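Local atomic coordinates of formiminotetrahydrofolate cyclodeaminase (Thermotoga maritima, PDB entry 1O5H), a protein that probably catalyses the cyclodeamination of 5-formiminotetrahydrofolate, releasing ammonia and leaving 5,10-methenyltetrahydrofolate. Residues E16-S19 against L20-C24; V127-D130 against L131-L135; V163-V166 against N167-N171. All coordinates share one frame; numbering follows the deposited sequence.

Contact 1 (E16-S19 against L20-C24); sequences ERLS and LKEFC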
ATOM      1  N   GLU A  16      -1.621 -12.803 -10.468  1.00 56.06           N
ATOM      2  CA  GLU A  16      -2.737 -11.909 -10.760  1.00 56.48           C
ATOM      3  C   GLU A  16      -4.055 -12.647 -10.802  1.00 55.57           C
ATOM      4  O   GLU A  16      -5.116 -12.050 -10.549  1.00 55.97           O
ATOM      5  CB  GLU A  16      -2.584 -11.208 -12.103  1.00 57.85           C
ATOM      6  CG  GLU A  16      -1.173 -10.922 -12.534  1.00 63.72           C
ATOM      7  CD  GLU A  16      -0.651 -11.966 -13.471  1.00 68.76           C
ATOM      8  OE1 GLU A  16      -0.514 -13.132 -13.029  1.00 75.23           O
ATOM      9  OE2 GLU A  16      -0.387 -11.596 -14.639  1.00 66.55           O
ATOM     10  N   ARG A  17      -3.994 -13.932 -11.152  1.00 52.90           N
ATOM     11  CA  ARG A  17      -5.207 -14.710 -11.284  1.00 51.00           C
ATOM     12  C   ARG A  17      -5.797 -15.060  -9.907  1.00 48.34           C
ATOM     13  O   ARG A  17      -6.893 -15.600  -9.814  1.00 49.42           O
ATOM     14  CB  ARG A  17      -5.012 -15.906 -12.227  1.00 49.93           C
ATOM     15  CG  ARG A  17      -5.135 -15.535 -13.751  1.00 53.98           C
ATOM     16  CD  ARG A  17      -5.419 -16.736 -14.726  1.00 52.91           C
ATOM     17  N   LEU A  18      -5.100 -14.690  -8.837  1.00 44.84           N
ATOM     18  CA  LEU A  18      -5.623 -14.903  -7.493  1.00 44.44           C
ATOM     19  C   LEU A  18      -6.640 -13.854  -7.152  1.00 45.31           C
ATOM     20  O   LEU A  18      -6.508 -12.697  -7.556  1.00 47.64           O
ATOM     21  CB  LEU A  18      -4.511 -14.832  -6.460  1.00 44.40           C
ATOM     22  CG  LEU A  18      -3.496 -15.977  -6.467  1.00 47.08           C
ATOM     23  CD1 LEU A  18      -2.175 -15.510  -5.849  1.00 45.33           C
ATOM     24  CD2 LEU A  18      -4.065 -17.196  -5.740  1.00 40.02           C
ATOM     25  N   SER A  19      -7.656 -14.237  -6.392  1.00 45.21           N
ATOM     26  CA  SER A  19      -8.624 -13.249  -5.939  1.00 43.48           C
ATOM     27  C   SER A  19      -8.044 -12.530  -4.749  1.00 43.33           C
ATOM     28  O   SER A  19      -7.160 -13.049  -4.070  1.00 42.57           O
ATOM     29  CB  SER A  19      -9.953 -13.886  -5.563  1.00 42.38           C
ATOM     30  OG  SER A  19      -9.870 -14.473  -4.280  1.00 42.59           O
ATOM     31  N   LEU A  20      -8.564 -11.340  -4.493  1.00 44.29           N
ATOM     32  CA  LEU A  20      -8.156 -10.552  -3.347  1.00 45.29           C
ATOM     33  C   LEU A  20      -8.302 -11.298  -2.011  1.00 46.53           C
ATOM     34  O   LEU A  20      -7.382 -11.269  -1.178  1.00 46.90           O
ATOM     35  CB  LEU A  20      -8.904  -9.219  -3.332  1.00 45.87           C
ATOM     36  CG  LEU A  20      -8.574  -8.315  -4.524  1.00 45.81           C
ATOM     37  CD1 LEU A  20      -9.620  -7.233  -4.673  1.00 49.84           C
ATOM     38  CD2 LEU A  20      -7.206  -7.697  -4.330  1.00 46.99           C
ATOM     39  N   LYS A  21      -9.434 -11.974  -1.806  1.00 46.05           N
ATOM     40  CA  LYS A  21      -9.608 -12.780  -0.602  1.00 44.79           C
ATOM     41  C   LYS A  21      -8.543 -13.871  -0.541  1.00 43.87           C
ATOM     42  O   LYS A  21      -7.911 -14.018   0.495  1.00 41.92           O
ATOM     43  CB  LYS A  21     -10.994 -13.395  -0.544  1.00 46.63           C
ATOM     44  CG  LYS A  21     -11.195 -14.343   0.608  1.00 45.42           C
ATOM     45  CD  LYS A  21     -12.651 -14.727   0.732  1.00 60.38           C
ATOM     46  CE  LYS A  21     -12.794 -16.040   1.488  1.00 65.46           C
ATOM     47  NZ  LYS A  21     -11.933 -16.033   2.702  1.00 61.66           N
ATOM     48  N   GLU A  22      -8.348 -14.606  -1.645  1.00 42.59           N
ATOM     49  CA  GLU A  22      -7.318 -15.650  -1.743  1.00 44.56           C
ATOM     50  C   GLU A  22      -5.937 -15.116  -1.384  1.00 43.53           C
ATOM     51  O   GLU A  22      -5.288 -15.615  -0.450  1.00 40.90           O
ATOM     52  CB  GLU A  22      -7.236 -16.238  -3.155  1.00 45.19           C
ATOM     53  CG  GLU A  22      -8.090 -17.463  -3.425  1.00 48.14           C
ATOM     54  CD  GLU A  22      -8.156 -17.797  -4.910  1.00 49.53           C
ATOM     55  OE1 GLU A  22      -8.466 -16.892  -5.723  1.00 59.28           O
ATOM     56  OE2 GLU A  22      -7.902 -18.967  -5.276  1.00 58.16           O
ATOM     57  N   PHE A  23      -5.478 -14.111  -2.133  1.00 42.73           N
ATOM     58  CA  PHE A  23      -4.144 -13.567  -1.895  1.00 41.90           C
ATOM     59  C   PHE A  23      -3.957 -13.201  -0.428  1.00 43.30           C
ATOM     60  O   PHE A  23      -2.918 -13.508   0.163  1.00 43.74           O
ATOM     61  CB  PHE A  23      -3.833 -12.352  -2.770  1.00 40.29           C
ATOM     62  CG  PHE A  23      -2.457 -11.774  -2.524  1.00 35.69           C
ATOM     63  CD1 PHE A  23      -1.310 -12.490  -2.876  1.00 33.20           C
ATOM     64  CD2 PHE A  23      -2.305 -10.525  -1.945  1.00 36.27           C
ATOM     65  CE1 PHE A  23      -0.046 -11.983  -2.655  1.00 31.17           C
ATOM     66  CE2 PHE A  23      -1.017  -9.993  -1.711  1.00 43.03           C
ATOM     67  CZ  PHE A  23       0.116 -10.732  -2.060  1.00 32.33           C
ATOM     68  N   CYS A  24      -4.964 -12.553   0.153  1.00 42.96           N
ATOM     69  CA  CYS A  24      -4.889 -12.150   1.551  1.00 43.05           C
ATOM     70  C   CYS A  24      -4.804 -13.336   2.468  1.00 42.88           C
ATOM     71  O   CYS A  24      -3.872 -13.437   3.237  1.00 44.95           O
ATOM     72  CB  CYS A  24      -6.058 -11.244   1.942  1.00 43.14           C
ATOM     73  SG  CYS A  24      -5.732  -9.530   1.497  1.00 43.75           S
TER

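Contact 2 (V127-D130 against L131-L135); sequences VMKD and LAHEL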
ATOM      1  N   VAL A 127      11.241  -0.638 -10.203  1.00 35.42           N
ATOM      2  CA  VAL A 127       9.931  -0.299 -10.752  1.00 36.27           C
ATOM      3  C   VAL A 127       9.329   0.878  -9.983  1.00 35.66           C
ATOM      4  O   VAL A 127       8.806   1.818 -10.579  1.00 35.63           O
ATOM      5  CB  VAL A 127       8.962  -1.484 -10.744  1.00 38.67           C
ATOM      6  CG1 VAL A 127       7.638  -1.075 -11.357  1.00 36.91           C
ATOM      7  CG2 VAL A 127       9.561  -2.703 -11.490  1.00 32.75           C
HETATM    8  N   MSE A 128       9.452   0.864  -8.667  1.00 34.35           N
HETATM    9  CA  MSE A 128       8.975   2.000  -7.895  1.00 36.78           C
HETATM   10  C   MSE A 128       9.655   3.289  -8.300  1.00 38.38           C
HETATM   11  O   MSE A 128       8.986   4.306  -8.470  1.00 43.78           O
HETATM   12  CB  MSE A 128       9.103   1.765  -6.388  1.00 36.71           C
HETATM   13  CG  MSE A 128       8.140   0.703  -5.860  1.00 36.39           C
HETATM   14 SE   MSE A 128       6.231   1.087  -6.276  1.00 49.82          SE
HETATM   15  CE  MSE A 128       5.987   0.203  -8.033  1.00 28.04           C
ATOM     16  N   LYS A 129      10.969   3.275  -8.480  1.00 36.56           N
ATOM     17  CA  LYS A 129      11.624   4.457  -9.028  1.00 37.86           C
ATOM     18  C   LYS A 129      10.942   4.927 -10.340  1.00 38.49           C
ATOM     19  O   LYS A 129      10.714   6.125 -10.545  1.00 38.06           O
ATOM     20  CB  LYS A 129      13.116   4.194  -9.249  1.00 40.93           C
ATOM     21  CG  LYS A 129      13.939   5.336  -9.863  1.00 35.90           C
ATOM     22  CD  LYS A 129      13.870   5.374 -11.382  1.00 50.35           C
ATOM     23  CE  LYS A 129      14.446   4.131 -12.067  1.00 56.09           C
ATOM     24  NZ  LYS A 129      15.834   3.792 -11.646  1.00 59.19           N
ATOM     25  N   ASP A 130      10.606   3.993 -11.223  1.00 38.04           N
ATOM     26  CA  ASP A 130       9.916   4.376 -12.446  1.00 38.60           C
ATOM     27  C   ASP A 130       8.572   4.978 -12.130  1.00 37.52           C
ATOM     28  O   ASP A 130       8.219   5.987 -12.693  1.00 36.04           O
ATOM     29  CB  ASP A 130       9.733   3.182 -13.364  1.00 40.05           C
ATOM     30  CG  ASP A 130      11.039   2.700 -13.940  1.00 45.22           C
ATOM     31  OD1 ASP A 130      11.974   3.536 -14.050  1.00 45.90           O
ATOM     32  OD2 ASP A 130      11.212   1.514 -14.314  1.00 45.96           O
ATOM     33  N   LEU A 131       7.828   4.356 -11.218  1.00 37.18           N
ATOM     34  CA  LEU A 131       6.502   4.832 -10.888  1.00 34.50           C
ATOM     35  C   LEU A 131       6.608   6.232 -10.356  1.00 34.70           C
ATOM     36  O   LEU A 131       5.851   7.100 -10.753  1.00 34.57           O
ATOM     37  CB  LEU A 131       5.830   3.914  -9.873  1.00 34.67           C
ATOM     38  CG  LEU A 131       4.494   4.401  -9.301  1.00 34.19           C
ATOM     39  CD1 LEU A 131       3.484   4.597 -10.411  1.00 25.66           C
ATOM     40  CD2 LEU A 131       3.933   3.446  -8.244  1.00 34.43           C
ATOM     41  N   ALA A 132       7.576   6.464  -9.483  1.00 36.65           N
ATOM     42  CA  ALA A 132       7.720   7.781  -8.877  1.00 38.59           C
ATOM     43  C   ALA A 132       7.908   8.831  -9.947  1.00 38.49           C
ATOM     44  O   ALA A 132       7.222   9.818  -9.940  1.00 40.72           O
ATOM     45  CB  ALA A 132       8.869   7.800  -7.910  1.00 38.01           C
ATOM     46  N   HIS A 133       8.820   8.605 -10.882  1.00 40.82           N
ATOM     47  CA  HIS A 133       9.078   9.573 -11.950  1.00 43.06           C
ATOM     48  C   HIS A 133       7.827   9.872 -12.761  1.00 44.89           C
ATOM     49  O   HIS A 133       7.624  11.015 -13.188  1.00 47.96           O
ATOM     50  CB  HIS A 133      10.231   9.148 -12.880  1.00 43.51           C
ATOM     51  CG  HIS A 133      11.596   9.488 -12.351  1.00 55.20           C
ATOM     52  ND1 HIS A 133      12.067  10.783 -12.271  1.00 61.12           N
ATOM     53  CD2 HIS A 133      12.592   8.701 -11.873  1.00 65.14           C
ATOM     54  CE1 HIS A 133      13.290  10.780 -11.764  1.00 62.12           C
ATOM     55  NE2 HIS A 133      13.633   9.529 -11.512  1.00 65.51           N
ATOM     56  N   GLU A 134       6.973   8.875 -12.961  1.00 43.52           N
ATOM     57  CA  GLU A 134       5.752   9.112 -13.706  1.00 43.09           C
ATOM     58  C   GLU A 134       4.755   9.913 -12.890  1.00 42.10           C
ATOM     59  O   GLU A 134       4.028  10.767 -13.430  1.00 42.48           O
ATOM     60  CB  GLU A 134       5.118   7.811 -14.176  1.00 44.92           C
ATOM     61  CG  GLU A 134       6.017   6.904 -15.017  1.00 52.84           C
ATOM     62  CD  GLU A 134       6.396   7.466 -16.378  1.00 60.19           C
ATOM     63  OE1 GLU A 134       6.532   8.694 -16.541  1.00 67.69           O
ATOM     64  OE2 GLU A 134       6.588   6.659 -17.303  1.00 69.11           O
ATOM     65  N   LEU A 135       4.725   9.644 -11.586  1.00 39.96           N
ATOM     66  CA  LEU A 135       3.834  10.362 -10.695  1.00 35.60           C
ATOM     67  C   LEU A 135       4.277  11.783 -10.673  1.00 36.97           C
ATOM     68  O   LEU A 135       3.443  12.670 -10.633  1.00 39.47           O
ATOM     69  CB  LEU A 135       3.821   9.767  -9.293  1.00 35.97           C
ATOM     70  CG  LEU A 135       3.100   8.417  -9.201  1.00 35.14           C
ATOM     71  CD1 LEU A 135       3.033   7.886  -7.810  1.00 29.72           C
ATOM     72  CD2 LEU A 135       1.694   8.534  -9.739  1.00 37.52           C
TER

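Contact 3 (V163-V166 against N167-N171); sequences VEKV and NVLIN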
ATOM      1  N   VAL A 163       8.788  -0.886   2.132  1.00 31.56           N
ATOM      2  CA  VAL A 163       8.608  -2.325   2.357  1.00 31.97           C
ATOM      3  C   VAL A 163       9.812  -3.041   1.781  1.00 33.55           C
ATOM      4  O   VAL A 163      10.525  -3.765   2.483  1.00 36.70           O
ATOM      5  CB  VAL A 163       7.338  -2.864   1.685  1.00 30.53           C
ATOM      6  CG1 VAL A 163       7.377  -4.354   1.599  1.00 30.46           C
ATOM      7  CG2 VAL A 163       6.105  -2.442   2.435  1.00 35.48           C
ATOM      8  N   GLU A 164      10.067  -2.794   0.510  1.00 31.50           N
ATOM      9  CA  GLU A 164      11.082  -3.528  -0.194  1.00 30.36           C
ATOM     10  C   GLU A 164      12.489  -3.253   0.308  1.00 32.23           C
ATOM     11  O   GLU A 164      13.322  -4.159   0.309  1.00 34.38           O
ATOM     12  CB  GLU A 164      10.965  -3.240  -1.666  1.00 28.48           C
ATOM     13  CG  GLU A 164       9.558  -3.509  -2.155  1.00 29.89           C
ATOM     14  CD  GLU A 164       9.163  -4.963  -2.082  1.00 33.72           C
ATOM     15  OE1 GLU A 164      10.026  -5.815  -1.791  1.00 43.72           O
ATOM     16  OE2 GLU A 164       7.978  -5.266  -2.340  1.00 46.61           O
ATOM     17  N   LYS A 165      12.753  -2.031   0.759  1.00 31.80           N
ATOM     18  CA  LYS A 165      14.053  -1.710   1.326  1.00 32.21           C
ATOM     19  C   LYS A 165      14.313  -2.625   2.493  1.00 35.81           C
ATOM     20  O   LYS A 165      15.401  -3.251   2.572  1.00 40.09           O
ATOM     21  CB  LYS A 165      14.095  -0.285   1.830  1.00 33.49           C
ATOM     22  CG  LYS A 165      15.398   0.097   2.452  1.00 30.66           C
ATOM     23  CD  LYS A 165      15.344   1.521   2.976  1.00 28.10           C
ATOM     24  CE  LYS A 165      16.716   1.950   3.452  1.00 33.55           C
ATOM     25  NZ  LYS A 165      16.602   3.305   3.993  1.00 39.45           N
ATOM     26  N   VAL A 166      13.336  -2.744   3.393  1.00 32.76           N
ATOM     27  CA  VAL A 166      13.518  -3.687   4.484  1.00 34.24           C
ATOM     28  C   VAL A 166      13.828  -5.101   3.953  1.00 36.09           C
ATOM     29  O   VAL A 166      14.746  -5.781   4.447  1.00 37.57           O
ATOM     30  CB  VAL A 166      12.346  -3.675   5.462  1.00 36.57           C
ATOM     31  CG1 VAL A 166      12.252  -4.999   6.254  1.00 30.15           C
ATOM     32  CG2 VAL A 166      12.488  -2.493   6.398  1.00 27.65           C
ATOM     33  N   ASN A 167      13.103  -5.528   2.924  1.00 34.40           N
ATOM     34  CA  ASN A 167      13.341  -6.853   2.407  1.00 36.05           C
ATOM     35  C   ASN A 167      14.699  -7.007   1.725  1.00 36.74           C
ATOM     36  O   ASN A 167      15.373  -8.033   1.901  1.00 37.74           O
ATOM     37  CB  ASN A 167      12.159  -7.327   1.575  1.00 37.49           C
ATOM     38  CG  ASN A 167      10.911  -7.514   2.422  1.00 32.26           C
ATOM     39  OD1 ASN A 167       9.833  -7.077   2.056  1.00 39.83           O
ATOM     40  ND2 ASN A 167      11.065  -8.140   3.579  1.00 39.11           N
ATOM     41  N   VAL A 168      15.139  -5.978   1.007  1.00 36.56           N
ATOM     42  CA  VAL A 168      16.528  -5.962   0.535  1.00 35.70           C
ATOM     43  C   VAL A 168      17.533  -6.113   1.683  1.00 37.25           C
ATOM     44  O   VAL A 168      18.427  -6.967   1.622  1.00 37.46           O
ATOM     45  CB  VAL A 168      16.852  -4.717  -0.265  1.00 33.70           C
ATOM     46  CG1 VAL A 168      18.353  -4.568  -0.427  1.00 30.42           C
ATOM     47  CG2 VAL A 168      16.204  -4.822  -1.605  1.00 34.05           C
ATOM     48  N   LEU A 169      17.389  -5.313   2.738  1.00 37.54           N
ATOM     49  CA  LEU A 169      18.373  -5.402   3.816  1.00 38.28           C
ATOM     50  C   LEU A 169      18.339  -6.692   4.618  1.00 40.10           C
ATOM     51  O   LEU A 169      19.404  -7.193   4.977  1.00 41.62           O
ATOM     52  CB  LEU A 169      18.337  -4.205   4.735  1.00 35.87           C
ATOM     53  CG  LEU A 169      18.557  -2.896   3.994  1.00 31.75           C
ATOM     54  CD1 LEU A 169      18.568  -1.753   4.969  1.00 22.39           C
ATOM     55  CD2 LEU A 169      19.842  -2.933   3.242  1.00 37.94           C
ATOM     56  N   ILE A 170      17.159  -7.247   4.896  1.00 40.07           N
ATOM     57  CA  ILE A 170      17.152  -8.522   5.627  1.00 42.35           C
ATOM     58  C   ILE A 170      17.949  -9.559   4.867  1.00 43.61           C
ATOM     59  O   ILE A 170      18.644 -10.358   5.478  1.00 47.23           O
ATOM     60  CB  ILE A 170      15.736  -9.061   6.008  1.00 42.48           C
ATOM     61  CG1 ILE A 170      14.858  -9.253   4.750  1.00 46.55           C
ATOM     62  CG2 ILE A 170      15.120  -8.189   7.137  1.00 35.38           C
ATOM     63  CD1 ILE A 170      13.588 -10.141   4.914  1.00 44.88           C
ATOM     64  N   ASN A 171      17.884  -9.533   3.541  1.00 44.34           N
ATOM     65  CA  ASN A 171      18.656 -10.477   2.760  1.00 44.62           C
ATOM     66  C   ASN A 171      20.143 -10.205   2.709  1.00 45.70           C
ATOM     67  O   ASN A 171      20.960 -11.103   2.967  1.00 49.60           O
ATOM     68  CB  ASN A 171      18.067 -10.591   1.394  1.00 44.75           C
ATOM     69  CG  ASN A 171      16.780 -11.361   1.409  1.00 51.04           C
ATOM     70  OD1 ASN A 171      16.787 -12.595   1.392  1.00 74.53           O
ATOM     71  ND2 ASN A 171      15.674 -10.660   1.471  1.00 29.69           N
TER

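Contact 1 (E16-S19 against L20-C24)
S19 and E22 grip each other in both directions across the first turn of helix 20-28, the reciprocal pattern known as a capping box. S19 is the N-cap, and its OG accepts the backbone N-H of E22 over 3.0 Å, standing in for the carbonyl that no earlier helical residue can supply. In return, E22 reaches back and takes the backbone N-H of S19 on its OE1, at 2.9 Å and with an N-H...O angle of 163°. The hydroxyl of S19 also donates to this oxygen, OG to OE1 of E22 being 3.1 Å, so one carboxylate oxygen holds both donors of the cap. Both meet OE1 on its anti side, the backbone N further out of the carboxylate plane than the hydroxyl. S19 owes this double role to its first torsion: OG sits between the backbone N and the carbonyl carbon (chi1 79°), close enough to the turn to serve E22 twice. Serine suits the N-cap because its short hydroxyl can accept and donate there, and glutamate three residues on has just the length to return. A carboxylate here would also probably be favoured by the positive end of the helix dipole.

The backbone closes the turn beneath this box with a nearly straight bond from F23 N to S19 O, 2.8 Å long.

Apolar contact is looser. A methyl of L18, CD1, approaches CD1 of the F23 ring at 4.3 Å; five residues apart, the two hold hydrophobic staple positions, though the touch is light.

F23 carries the helix start onto helix 36-56, where it packs on V39 and V42, while L20 meets L20 of the second subunit and backbone bonds from E16, L18, L20 and K21 tie this N-terminal region to that neighbouring chain.

Contact 2 (V127-D130 against L131-L135)
The backbone N of L131 donates to V127 O at 2.8 Å, one of four successive i to i+4 bonds that carry the helix through this stretch. A132 N meets M128 O at the same length, while the bonds from H133 N to K129 O and from E134 N to D130 O are longer.

On the buried side, the selenomethionine M128 and L131 run alongside each other. SE of M128 touches the CD2 methyl of L131 at 3.8 Å, and CE of M128 lies just as near that methyl. The bends at chi2 and chi3 of M128 fold its chain back towards L131; the unbranched, flexible chain of methionine, here with selenium for sulfur, suits such a place because it can shape itself to a branched neighbour.

Helix 107-141 is a central member of this all-helical fold, and its faces here serve different neighbours. L131 faces A47, C48 and A51 of helix 36-56 and C157 of helix 147-172, small residues that leave room for a leucine, whereas K129, A132 and H133 lie against helix 178-206. V127 and M128 pack on L85 of helix 68-100, L131 on its M78.

K129 and H133, crossing at a slant, meet through carbon atoms although both carry polar ends. CD of K129 comes to the edge of the imidazole, in its plane, 3.6 Å from CD2 of H133. Replacing H133 with an alanine would probably leave the methylenes of K129 without their flat neighbour and open a gap beside Q194 and C198. E134 sends OE1 to a salt bridge with R73.

Contact 3 (V163-V166 against N167-N171)
Regular helical geometry runs through V163-N171, with i to i+4 bonds from N167 N, V168 N, L169 N and I170 N to the carbonyls of V163, E164, K165 and V166; V168 N to E164 O spans 2.7 Å.

N167, a buried polar residue, lies alongside V163, its OD1 3.7 Å from the CG1 methyl of V163. That oxygen accepts a hydrogen bond from ND2 of N152 on the second subunit, so an asparagine here gives the interface a directional polar link beside the valines V163 and V166. The carboxylate of E164 passes N167 obliquely, the planes of the two groups being 61° apart. One turn on, N171 bends back along the helix: its ND2 donates to N167 O at 2.7 Å, with that oxygen close to the amide plane of N171 but the donor tilted from the carbonyl plane. The matching backbone bond, from N171 N to N167 O, is weak at 3.4 Å, so the side-chain N-H gives N167 O a firmer partner near the helix end.

CG1 of V166 is 4.4 Å from CG2 of I170, whose CG1 sits between the backbone N and the carbonyl carbon (chi1 58°), over V166 O. K165, fully extended, lays its CE near CD1 of L169, its methylenes serving as apolar surface while NZ forms a salt bridge with E192.

Helix 147-172 is thereby held on several sides: E164 packs on P121, V124 and I125 of helix 107-141, K165, V168 and L169 meet L188 of helix 178-206, and V163, V166 and N167 reach the second subunit.

From the N terminus the three contacts follow in series, none enclosing or crossing another, and each spans only neighbouring turns of continuous chain. Contact 1 fixes the start of helix 20-28, where the chain leaves its leading loop. Contact 2 lies within helix 107-141, nearest the centre of the chain, and contact 3 within helix 147-172, the next helix along. The last two have nearest atoms about 6 Å apart; E164 and V168 of contact 3 pack on helix 107-141, and side chains of both reach helix 178-206. Contacts 1 and 2 both send side chains to helix 36-56. Contacts 1 and 3 touch the second subunit, whereas contact 2 belongs to the interior of its own chain.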